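Local structure of iodotyrosine deiodinase (Thermotoga neapolitana, 6Q1B) at residues A[44-49]-A[115-120]; A[133-138]-A[162-167]. The protein reductively dehalogenates halotyrosines such as 3-iodo- and 3,5-diiodo-L-tyrosine, using FMN as cofactor and releasing halide and L-tyrosine. All coordinates share one frame; numbering follows the deposited sequence.

In the fold
Contacts 1 and 2 lie on the same antiparallel sheet, whose outermost strands within the chain are 46-51 and 134-135, and their centres are about 17 Å apart. Helix 113-130 links them: its early part packs on strand 46-51 in contact 1, its later residues Leu125 and Leu128 touch Leu162, Ser135 and Val164 of contact 2, and the chain then leads directly into strand 134-135. Each contact faces a different flavin. Ser116 and Glu115 meet the dimethylbenzene end of an FMN held largely by the second subunit, whereas Val136 and Pro137 border the other FMN, and Tyr138 both it and the bound 3-fluorotyrosine. The side chain of Val117 in contact 1 is about 11 Å from this second FMN.

Contact 1: residues A[44-49]-A[115-120]; sequences QPWRFL and ESVWLA. With FMN (flavin mononucleotide), chain I.
Trp46 and Val117 mark the closest backbone approach, their CA atoms 5.4 Å apart, where strand 46-49 and helix 115-120 cross at -56° with 9.2 Å between their axes. No hydrogen bond joins the segments. The Trp46 indole is gripped on both faces: the methyl of Ala120 sits over its six-membered ring in a CH-pi contact, with CB 3.9 Å from the ring centroid, while CA of Gln44 and CD of Pro45 lie against the opposite face. A chi1 of 37° sets CG between the backbone N and carbonyl carbon, folding the indole back over its own preceding residues. Ser116 O approaches Trp46 CZ3 obliquely at 3.5 Å, the edge of the ring meets CA of Val117, and NE1 is hydrogen-bonded to Asn35 OD1 of helix 24-35. With an alanine here, Ala120 and Pro45 would probably lose the flat surface between them and Asn35 its indole donor. At the backbone of the strand, Val117 CG2 fits against Trp46 CA at 3.7 Å and against the Pro45 carbonyl, and Pro45 CG rests 3.6 Å from Ser116 CB. The Ser116 hydroxyl is tied to Tyr112 O and Gly40 N, and its OG stands 3.5 Å from C8M of FMN. Such a helix laid across a sheet strand, with a flavin shared between subunits beside it, is characteristic of the dimeric nitroreductase fold.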
loop_
_atom_site.group_PDB
_atom_site.type_symbol
_atom_site.label_atom_id
_atom_site.label_comp_id
_atom_site.label_asym_id
_atom_site.label_seq_id
_atom_site.Cartn_x
_atom_site.Cartn_y
_atom_site.Cartn_z
ATOM N N GLN A 44 10.437 -7.909 2.056
ATOM C CA GLN A 44 10.734 -6.508 2.372
ATOM C C GLN A 44 11.295 -5.839 1.136
ATOM O O GLN A 44 12.452 -5.387 1.126
ATOM C CB GLN A 44 11.710 -6.411 3.530
ATOM C CG GLN A 44 11.180 -7.066 4.773
ATOM C CD GLN A 44 12.269 -7.659 5.618
ATOM O OE1 GLN A 44 13.039 -6.938 6.204
ATOM N NE2 GLN A 44 12.338 -8.984 5.674
ATOM N N PRO A 45 10.493 -5.833 0.071
ATOM C CA PRO A 45 10.919 -5.474 -1.285
ATOM C C PRO A 45 11.084 -3.978 -1.515
ATOM O O PRO A 45 11.314 -3.554 -2.615
ATOM C CB PRO A 45 9.792 -6.030 -2.141
ATOM C CG PRO A 45 8.599 -5.876 -1.274
ATOM C CD PRO A 45 9.087 -6.273 0.085
ATOM N N TRP A 46 10.975 -3.213 -0.468
ATOM C CA TRP A 46 11.160 -1.787 -0.551
ATOM C C TRP A 46 12.603 -1.430 -0.419
ATOM O O TRP A 46 13.336 -2.035 0.349
ATOM C CB TRP A 46 10.367 -1.072 0.528
ATOM C CG TRP A 46 10.340 -1.791 1.811
ATOM C CD1 TRP A 46 11.264 -1.741 2.797
ATOM C CD2 TRP A 46 9.309 -2.652 2.259
ATOM N NE1 TRP A 46 10.882 -2.541 3.846
ATOM C CE2 TRP A 46 9.679 -3.118 3.533
ATOM C CE3 TRP A 46 8.123 -3.109 1.685
ATOM C CZ2 TRP A 46 8.893 -3.986 4.259
ATOM C CZ3 TRP A 46 7.333 -3.973 2.410
ATOM C CH2 TRP A 46 7.713 -4.399 3.681
ATOM N N ARG A 47 13.006 -0.423 -1.170
ATOM C CA ARG A 47 14.327 0.154 -1.037
ATOM C C ARG A 47 14.125 1.628 -1.069
ATOM O O ARG A 47 13.274 2.130 -1.819
ATOM C CB ARG A 47 15.258 -0.253 -2.155
ATOM C CG ARG A 47 15.462 -1.728 -2.304
ATOM C CD ARG A 47 16.277 -2.273 -1.174
ATOM N NE ARG A 47 16.542 -3.664 -1.460
ATOM C CZ ARG A 47 15.691 -4.660 -1.227
ATOM N NH1 ARG A 47 14.523 -4.420 -0.640
ATOM N NH2 ARG A 47 16.021 -5.901 -1.570
ATOM N N PHE A 48 14.899 2.318 -0.255
ATOM C CA PHE A 48 14.757 3.745 -0.104
ATOM C C PHE A 48 15.988 4.485 -0.526
ATOM O O PHE A 48 17.118 4.163 -0.122
ATOM C CB PHE A 48 14.427 4.062 1.335
ATOM C CG PHE A 48 13.197 3.380 1.811
ATOM C CD1 PHE A 48 11.957 3.716 1.297
ATOM C CD2 PHE A 48 13.271 2.398 2.775
ATOM C CE1 PHE A 48 10.820 3.080 1.750
ATOM C CE2 PHE A 48 12.119 1.769 3.224
ATOM C CZ PHE A 48 10.921 2.109 2.704
ATOM N N LEU A 49 15.749 5.522 -1.319
ATOM C CA LEU A 49 16.781 6.410 -1.736
ATOM C C LEU A 49 16.377 7.784 -1.309
ATOM O O LEU A 49 15.347 8.275 -1.696
ATOM C CB LEU A 49 16.982 6.329 -3.234
ATOM C CG LEU A 49 18.021 7.281 -3.811
ATOM C CD1 LEU A 49 19.423 6.830 -3.406
ATOM C CD2 LEU A 49 17.907 7.318 -5.311
ATOM N N GLU A 115 2.769 -4.443 -4.750
ATOM C CA GLU A 115 1.707 -4.426 -3.760
ATOM C C GLU A 115 2.311 -4.205 -2.393
ATOM O O GLU A 115 1.853 -3.431 -1.589
ATOM C CB GLU A 115 0.948 -5.733 -3.793
ATOM C CG GLU A 115 0.133 -5.936 -5.062
ATOM C CD GLU A 115 0.946 -6.282 -6.292
ATOM O OE1 GLU A 115 2.137 -6.645 -6.163
ATOM O OE2 GLU A 115 0.376 -6.199 -7.403
ATOM N N SER A 116 3.399 -4.901 -2.143
ATOM C CA SER A 116 3.989 -4.810 -0.821
ATOM C C SER A 116 4.585 -3.448 -0.549
ATOM O O SER A 116 4.510 -2.929 0.557
ATOM C CB SER A 116 5.073 -5.864 -0.653
ATOM O OG SER A 116 4.530 -7.159 -0.773
ATOM N N VAL A 117 5.250 -2.901 -1.552
ATOM C CA VAL A 117 5.857 -1.609 -1.394
ATOM C C VAL A 117 4.775 -0.571 -1.196
ATOM O O VAL A 117 4.893 0.267 -0.307
ATOM C CB VAL A 117 6.766 -1.286 -2.571
ATOM C CG1 VAL A 117 7.200 0.145 -2.536
ATOM C CG2 VAL A 117 7.975 -2.187 -2.463
ATOM N N TRP A 118 3.703 -0.662 -1.961
ATOM C CA TRP A 118 2.671 0.350 -1.809
ATOM C C TRP A 118 1.978 0.225 -0.468
ATOM O O TRP A 118 1.645 1.220 0.148
ATOM C CB TRP A 118 1.698 0.303 -2.968
ATOM C CG TRP A 118 2.318 1.053 -4.048
ATOM C CD1 TRP A 118 3.049 0.564 -5.069
ATOM C CD2 TRP A 118 2.371 2.476 -4.147
ATOM N NE1 TRP A 118 3.527 1.596 -5.838
ATOM C CE2 TRP A 118 3.127 2.779 -5.282
ATOM C CE3 TRP A 118 1.841 3.519 -3.386
ATOM C CZ2 TRP A 118 3.336 4.105 -5.712
ATOM C CZ3 TRP A 118 2.063 4.822 -3.802
ATOM C CH2 TRP A 118 2.817 5.095 -4.949
ATOM N N LEU A 119 1.806 -0.993 0.017
ATOM C CA LEU A 119 1.342 -1.200 1.352
ATOM C C LEU A 119 2.236 -0.502 2.383
ATOM O O LEU A 119 1.790 0.217 3.256
ATOM C CB LEU A 119 1.280 -2.692 1.606
ATOM C CG LEU A 119 0.512 -3.167 2.812
ATOM C CD1 LEU A 119 0.150 -4.642 2.640
ATOM C CD2 LEU A 119 1.298 -3.025 4.101
ATOM N N ALA A 120 3.533 -0.739 2.272
ATOM C CA ALA A 120 4.487 -0.122 3.144
ATOM C C ALA A 120 4.467 1.407 3.015
ATOM O O ALA A 120 4.636 2.109 3.986
ATOM C CB ALA A 120 5.855 -0.667 2.852
HETATM N N1 FMN I . 0.623 -14.814 3.170
HETATM C C2 FMN I . 0.113 -16.005 2.797
HETATM O O2 FMN I . 0.086 -16.864 3.643
HETATM N N3 FMN I . -0.317 -16.278 1.521
HETATM C C4 FMN I . -0.280 -15.261 0.596
HETATM O O4 FMN I . -0.672 -15.433 -0.546
HETATM C C4A FMN I . 0.222 -14.042 0.975
HETATM N N5 FMN I . 0.282 -13.038 0.068
HETATM C C5A FMN I . 0.736 -11.821 0.443
HETATM C C6 FMN I . 0.744 -10.806 -0.501
HETATM C C7 FMN I . 1.190 -9.566 -0.105
HETATM C C7M FMN I . 1.177 -8.473 -1.111
HETATM C C8 FMN I . 1.623 -9.330 1.186
HETATM C C8M FMN I . 2.099 -7.998 1.623
HETATM C C9 FMN I . 1.633 -10.356 2.108
HETATM C C9A FMN I . 1.165 -11.582 1.735
HETATM N N10 FMN I . 1.144 -12.612 2.642
HETATM C C10 FMN I . 0.655 -13.811 2.253
HETATM C "C1'" FMN I . 1.634 -12.424 4.050
HETATM C "C2'" FMN I . 3.182 -12.534 4.054
HETATM O "O2'" FMN I . 3.645 -13.873 3.971
HETATM C "C3'" FMN I . 3.660 -11.825 5.317
HETATM O "O3'" FMN I . 3.320 -10.468 5.182
HETATM C "C4'" FMN I . 5.148 -11.922 5.570
HETATM O "O4'" FMN I . 5.442 -13.287 5.723
HETATM C "C5'" FMN I . 5.576 -11.161 6.808
HETATM O "O5'" FMN I . 4.819 -11.602 7.903
HETATM P P FMN I . 5.079 -10.937 9.290
HETATM O O1P FMN I . 6.549 -11.037 9.594
HETATM O O2P FMN I . 4.196 -11.713 10.236
HETATM O O3P FMN I . 4.561 -9.525 9.262
#

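Contact 2: residues A[133-138]-A[162-167]; sequences LGSVPY and LPVGYP. With FMN (flavin mononucleotide), chain C; YOF (3-fluorotyrosine), chain D.
Gly134 and Gly165 form the antiparallel hydrogen-bonded pair that attaches the short, weakly bonded strand 134-135, an outermost strand of the nitroreductase sheet in this chain, to the inner strand 156-165. Gly134 N donates to Gly165 O at 2.8 Å, a nearly straight bond (174°) arriving almost head-on to the carbonyl. The return bond, from Gly165 N to Gly134 O, is weak at 3.3 Å and 155°. Gly134 O also receives a CA-H...O contact from Val164 CA at 3.3 Å, which supplements that loose bond. Backbone hydrogen bonds also leave the pair on both strands, Ser135 with Val14 and Val164 with Tyr100.

Hydrophobic side chains close the seam along its length. At one end the two methyls of Leu133 part company: CD1 lies against Val164 CG1, and CD2 reaches Tyr166 CE1 at 3.5 Å, meeting the phenol ring obliquely. Pro167 lays its CG and CD beside Gly134. Further along, Leu162 CD2 touches Pro137 CA at 3.5 Å, and the Pro163 ring abuts Val136, its CD 3.5 Å from Val136 CG1.

Val136 divides its branches between protein and cofactor. A chi1 of 49° turns CG1 onto the Pro163 ring, while CG2, anti to the backbone N, points to the flavin and stops 3.4 Å from N1 of FMN. The Pro137 ring lies against C9 and C8 of the same flavin, so the stretch leaving the strand forms one wall of the cofactor pocket. Tyr138 adds the substrate side: its hydroxyl is hydrogen-bonded to Glu68 OE2, of a residue that binds 3-iodo-L-tyrosine and here hydrogen-bonds the 3-fluorotyrosine, and its ring presents an edge to that ligand, with Tyr138 CE1 3.3 Å from the carboxylate OXT.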
loop_
_atom_site.group_PDB
_atom_site.type_symbol
_atom_site.label_atom_id
_atom_site.label_comp_id
_atom_site.label_asym_id
_atom_site.label_seq_id
_atom_site.Cartn_x
_atom_site.Cartn_y
_atom_site.Cartn_z
ATOM N N LEU A 133 5.600 15.464 9.337
ATOM C CA LEU A 133 6.130 15.722 8.037
ATOM C C LEU A 133 5.030 15.553 7.052
ATOM O O LEU A 133 4.006 14.934 7.327
ATOM C CB LEU A 133 7.280 14.802 7.719
ATOM C CG LEU A 133 8.374 14.904 8.766
ATOM C CD1 LEU A 133 9.477 13.973 8.367
ATOM C CD2 LEU A 133 8.926 16.304 8.900
ATOM N N GLY A 134 5.231 16.154 5.901
ATOM C CA GLY A 134 4.266 16.060 4.837
ATOM C C GLY A 134 4.884 15.340 3.678
ATOM O O GLY A 134 6.097 15.257 3.531
ATOM N N SER A 135 4.026 14.818 2.831
ATOM C CA SER A 135 4.496 14.246 1.605
ATOM C C SER A 135 3.390 14.147 0.598
ATOM O O SER A 135 2.268 14.556 0.845
ATOM C CB SER A 135 5.103 12.867 1.831
ATOM O OG SER A 135 5.824 12.479 0.668
ATOM N N VAL A 136 3.757 13.676 -0.567
ATOM C CA VAL A 136 2.815 13.445 -1.627
ATOM C C VAL A 136 3.394 12.277 -2.399
ATOM O O VAL A 136 4.581 12.251 -2.661
ATOM C CB VAL A 136 2.612 14.671 -2.506
ATOM C CG1 VAL A 136 3.926 15.258 -2.945
ATOM C CG2 VAL A 136 1.728 14.317 -3.695
ATOM N N PRO A 137 2.567 11.289 -2.716
ATOM C CA PRO A 137 3.061 10.201 -3.537
ATOM C C PRO A 137 3.128 10.714 -4.946
ATOM O O PRO A 137 2.144 10.763 -5.645
ATOM C CB PRO A 137 2.012 9.114 -3.364
ATOM C CG PRO A 137 1.290 9.480 -2.139
ATOM C CD PRO A 137 1.264 10.953 -2.134
ATOM N N TYR A 138 4.292 11.152 -5.344
ATOM C CA TYR A 138 4.380 11.781 -6.627
ATOM C C TYR A 138 4.796 10.739 -7.640
ATOM O O TYR A 138 5.787 10.057 -7.472
ATOM C CB TYR A 138 5.351 12.940 -6.610
ATOM C CG TYR A 138 5.534 13.430 -8.000
ATOM C CD1 TYR A 138 4.465 13.960 -8.709
ATOM C CD2 TYR A 138 6.745 13.294 -8.646
ATOM C CE1 TYR A 138 4.618 14.355 -10.008
ATOM C CE2 TYR A 138 6.903 13.675 -9.939
ATOM C CZ TYR A 138 5.841 14.228 -10.612
ATOM O OH TYR A 138 5.994 14.606 -11.902
ATOM N N LEU A 162 8.486 10.476 -3.020
ATOM C CA LEU A 162 7.829 11.060 -1.890
ATOM C C LEU A 162 8.616 12.258 -1.457
ATOM O O LEU A 162 9.579 12.132 -0.734
ATOM C CB LEU A 162 7.713 10.053 -0.759
ATOM C CG LEU A 162 6.770 8.901 -0.988
ATOM C CD1 LEU A 162 6.950 7.913 0.121
ATOM C CD2 LEU A 162 5.365 9.426 -0.971
ATOM N N PRO A 163 8.229 13.443 -1.913
ATOM C CA PRO A 163 8.887 14.597 -1.319
ATOM C C PRO A 163 8.508 14.644 0.132
ATOM O O PRO A 163 7.355 14.395 0.459
ATOM C CB PRO A 163 8.285 15.799 -2.066
ATOM C CG PRO A 163 7.568 15.201 -3.246
ATOM C CD PRO A 163 7.160 13.840 -2.842
ATOM N N VAL A 164 9.457 14.927 0.987
ATOM C CA VAL A 164 9.201 14.930 2.398
ATOM C C VAL A 164 9.794 16.172 2.975
ATOM O O VAL A 164 10.937 16.519 2.713
ATOM C CB VAL A 164 9.799 13.703 3.089
ATOM C CG1 VAL A 164 9.630 13.824 4.588
ATOM C CG2 VAL A 164 9.131 12.434 2.585
ATOM N N GLY A 165 9.029 16.819 3.821
ATOM C CA GLY A 165 9.523 17.981 4.495
ATOM C C GLY A 165 8.462 18.425 5.443
ATOM O O GLY A 165 7.449 17.762 5.601
ATOM N N TYR A 166 8.711 19.555 6.069
ATOM C CA TYR A 166 7.707 20.173 6.883
ATOM C C TYR A 166 6.676 20.818 5.990
ATOM O O TYR A 166 7.011 21.544 5.065
ATOM C CB TYR A 166 8.317 21.225 7.775
ATOM C CG TYR A 166 9.258 20.671 8.796
ATOM C CD1 TYR A 166 8.834 19.721 9.699
ATOM C CD2 TYR A 166 10.571 21.121 8.868
ATOM C CE1 TYR A 166 9.683 19.224 10.650
ATOM C CE2 TYR A 166 11.425 20.626 9.808
ATOM C CZ TYR A 166 10.970 19.674 10.699
ATOM O OH TYR A 166 11.826 19.181 11.658
ATOM N N PRO A 167 5.414 20.588 6.297
ATOM C CA PRO A 167 4.390 21.220 5.469
ATOM C C PRO A 167 4.438 22.705 5.658
ATOM O O PRO A 167 4.715 23.208 6.756
ATOM C CB PRO A 167 3.086 20.643 5.991
ATOM C CG PRO A 167 3.471 19.482 6.853
ATOM C CD PRO A 167 4.842 19.751 7.358
HETATM N N1 FMN C . -0.398 13.937 -6.302
HETATM C C2 FMN C . 0.232 14.707 -7.208
HETATM O O2 FMN C . 0.215 15.924 -7.076
HETATM N N3 FMN C . 0.870 14.139 -8.273
HETATM C C4 FMN C . 0.924 12.784 -8.442
HETATM O O4 FMN C . 1.495 12.297 -9.412
HETATM C C4A FMN C . 0.280 11.997 -7.521
HETATM N N5 FMN C . 0.303 10.648 -7.657
HETATM C C5A FMN C . -0.289 9.872 -6.706
HETATM C C6 FMN C . -0.201 8.503 -6.859
HETATM C C7 FMN C . -0.783 7.682 -5.918
HETATM C C7M FMN C . -0.687 6.202 -6.087
HETATM C C8 FMN C . -1.441 8.258 -4.843
HETATM C C8M FMN C . -2.028 7.349 -3.804
HETATM C C9 FMN C . -1.522 9.639 -4.669
HETATM C C9A FMN C . -0.933 10.454 -5.626
HETATM N N10 FMN C . -0.995 11.833 -5.521
HETATM C C10 FMN C . -0.353 12.589 -6.447
HETATM C "C1'" FMN C . -1.676 12.511 -4.391
HETATM C "C2'" FMN C . -3.185 12.464 -4.622
HETATM O "O2'" FMN C . -3.550 13.480 -5.535
HETATM C "C3'" FMN C . -3.895 12.616 -3.280
HETATM O "O3'" FMN C . -3.608 11.493 -2.474
HETATM C "C4'" FMN C . -5.401 12.795 -3.407
HETATM O "O4'" FMN C . -5.599 14.040 -4.040
HETATM C "C5'" FMN C . -6.053 12.845 -2.042
HETATM O "O5'" FMN C . -5.408 13.849 -1.300
HETATM P P FMN C . -5.887 14.150 0.185
HETATM O O1P FMN C . -5.142 15.426 0.632
HETATM O O2P FMN C . -5.520 12.966 1.082
HETATM O O3P FMN C . -7.398 14.350 0.090
HETATM N N YOF D . 1.367 13.191 -11.918
HETATM C CA YOF D . 0.631 14.293 -12.455
HETATM C C YOF D . 0.861 15.463 -11.533
HETATM O O YOF D . 0.252 16.603 -11.889
HETATM O OXT YOF D . 1.507 15.428 -10.495
HETATM C CB YOF D . -0.865 14.027 -12.480
HETATM C CG YOF D . -1.473 13.560 -11.207
HETATM C CD1 YOF D . -1.867 12.223 -11.106
HETATM C CD2 YOF D . -1.734 14.440 -10.148
HETATM C CE1 YOF D . -2.502 11.795 -9.938
HETATM C CE2 YOF D . -2.356 14.016 -8.975
HETATM C CZ YOF D . -2.723 12.675 -8.872
HETATM O OH YOF D . -3.331 12.256 -7.743
HETATM F F YOF D . -2.877 10.509 -9.783
#